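Local coordinates for sterol regulatory element-binding protein cleavage-activating protein (Schizosaccharomyces pombe, PDB 4YHC) that acts as an escort protein required for processing of Sre1 when sterol or oxygen is low, this chain being its WD40 domain, at residues 337-340 with 341-344. The protein carries 9 engineered substitutions. Numbering follows the deposited sequence.
Sequences LTFD and ELQE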
loop_
_atom_site.group_PDB
_atom_site.type_symbol
_atom_site.label_atom_id
_atom_site.label_comp_id
_atom_site.label_asym_id
_atom_site.label_seq_id
_atom_site.Cartn_x
_atom_site.Cartn_y
_atom_site.Cartn_z
ATOM N N LEU A 337 19.483 -5.538 -17.480
ATOM C CA LEU A 337 20.260 -6.292 -16.462
ATOM C C LEU A 337 19.654 -7.625 -16.122
ATOM O O LEU A 337 18.436 -7.760 -16.087
ATOM C CB LEU A 337 20.285 -5.533 -15.189
ATOM C CG LEU A 337 20.920 -4.176 -15.221
ATOM C CD1 LEU A 337 20.667 -3.470 -13.890
ATOM C CD2 LEU A 337 22.411 -4.267 -15.515
ATOM N N THR A 338 20.508 -8.618 -15.861
ATOM C CA THR A 338 20.060 -9.868 -15.264
ATOM C C THR A 338 19.828 -9.688 -13.784
ATOM O O THR A 338 20.357 -8.755 -13.171
ATOM C CB THR A 338 21.106 -10.997 -15.420
ATOM O OG1 THR A 338 22.279 -10.623 -14.691
ATOM C CG2 THR A 338 21.441 -11.191 -16.889
ATOM N N PHE A 339 19.072 -10.614 -13.219
ATOM C CA PHE A 339 18.762 -10.581 -11.807
ATOM C C PHE A 339 20.036 -10.686 -11.019
ATOM O O PHE A 339 20.250 -9.906 -10.089
ATOM C CB PHE A 339 17.728 -11.649 -11.404
ATOM C CG PHE A 339 16.337 -11.377 -11.948
ATOM C CD1 PHE A 339 15.703 -10.177 -11.709
ATOM C CD2 PHE A 339 15.679 -12.319 -12.700
ATOM C CE1 PHE A 339 14.468 -9.897 -12.250
ATOM C CE2 PHE A 339 14.434 -12.061 -13.211
ATOM C CZ PHE A 339 13.832 -10.837 -13.005
ATOM N N ASP A 340 20.949 -11.544 -11.449
ATOM C CA ASP A 340 22.203 -11.735 -10.657
ATOM C C ASP A 340 23.175 -10.572 -10.641
ATOM O O ASP A 340 23.935 -10.469 -9.683
ATOM C CB ASP A 340 22.928 -13.022 -11.026
ATOM C CG ASP A 340 22.027 -14.226 -10.973
ATOM O OD1 ASP A 340 21.002 -14.221 -10.247
ATOM O OD2 ASP A 340 22.344 -15.198 -11.680
ATOM N N GLU A 341 23.142 -9.690 -11.644
ATOM C CA GLU A 341 24.004 -8.505 -11.631
ATOM C C GLU A 341 23.377 -7.226 -11.081
ATOM O O GLU A 341 23.874 -6.122 -11.335
ATOM C CB GLU A 341 24.567 -8.233 -13.013
ATOM C CG GLU A 341 23.596 -7.804 -14.079
ATOM C CD GLU A 341 24.032 -8.281 -15.451
ATOM O OE1 GLU A 341 25.109 -8.902 -15.558
ATOM O OE2 GLU A 341 23.311 -8.050 -16.435
ATOM N N LEU A 342 22.283 -7.372 -10.334
ATOM C CA LEU A 342 21.681 -6.227 -9.637
ATOM C C LEU A 342 22.533 -5.812 -8.454
ATOM O O LEU A 342 22.968 -6.659 -7.714
ATOM C CB LEU A 342 20.304 -6.638 -9.112
ATOM C CG LEU A 342 19.257 -6.592 -10.236
ATOM C CD1 LEU A 342 18.004 -7.331 -9.813
ATOM C CD2 LEU A 342 19.012 -5.132 -10.606
ATOM N N GLN A 343 22.729 -4.515 -8.264
ATOM C CA GLN A 343 23.412 -4.031 -7.050
ATOM C C GLN A 343 22.405 -3.768 -5.905
ATOM O O GLN A 343 21.376 -3.193 -6.118
ATOM C CB GLN A 343 24.172 -2.747 -7.374
ATOM C CG GLN A 343 24.666 -2.714 -8.812
ATOM C CD GLN A 343 26.044 -2.114 -8.951
ATOM O OE1 GLN A 343 27.041 -2.835 -8.958
ATOM N NE2 GLN A 343 26.113 -0.793 -9.053
ATOM N N GLU A 344 22.752 -4.168 -4.700
ATOM C CA GLU A 344 21.894 -4.180 -3.546
ATOM C C GLU A 344 22.435 -3.187 -2.539
ATOM O O GLU A 344 23.615 -3.217 -2.212
ATOM C CB GLU A 344 21.878 -5.548 -2.935
ATOM C CG GLU A 344 21.749 -5.580 -1.423
ATOM C CD GLU A 344 22.062 -6.957 -0.850
ATOM O OE1 GLU A 344 22.887 -7.084 0.109
ATOM O OE2 GLU A 344 21.472 -7.925 -1.360
HETATM O O HOH W 1 24.671 -9.497 -7.079
#
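Thr338 and Glu341 supply a worked example of the capping box, here closed on a single turn in a surface loop of the WD40 propeller, between strands 335-337 and 344-349. The Glu341 side chain doubles back over the residues before it. The backbone sets its CB 3.7 Å from Thr338 OG1. A chi1 of 68° then tucks CG in next to both backbone branches and turns it toward the threonine, 3.2 Å from OG1. CD sits 3.0 Å from Thr338 OG1, the two side chains crossing at about a right angle; OE1 also faces OG1, but at too poor an angle for a hydrogen bond. At the tip, OE2 accepts a nearly straight bond (173°) from Thr338 N at 2.9 Å, the donor standing 41° out of the carboxylate plane. The reciprocal half, Glu341 N to Thr338 OG1, is weak at 3.3 Å, and a weak backbone bond joins Glu341 N to Thr338 O. Leu342 N continues the turn by donating to Phe339 O at 3.3 Å. Leu342 also sends one methyl to each of two neighbours, CD1 to the edge of the Phe339 ring and CD2 to Leu337, while Ile313 of strand 311-317 touches both Phe339 and Leu342. Replacing Leu342 with an alanine would probably lose both methyl contacts, opening a gap between the Phe339 ring edge and Leu337 CD1. Phe339 also stacks on His256, and its CD1 lies 4.1 Å from Leu342 CD1.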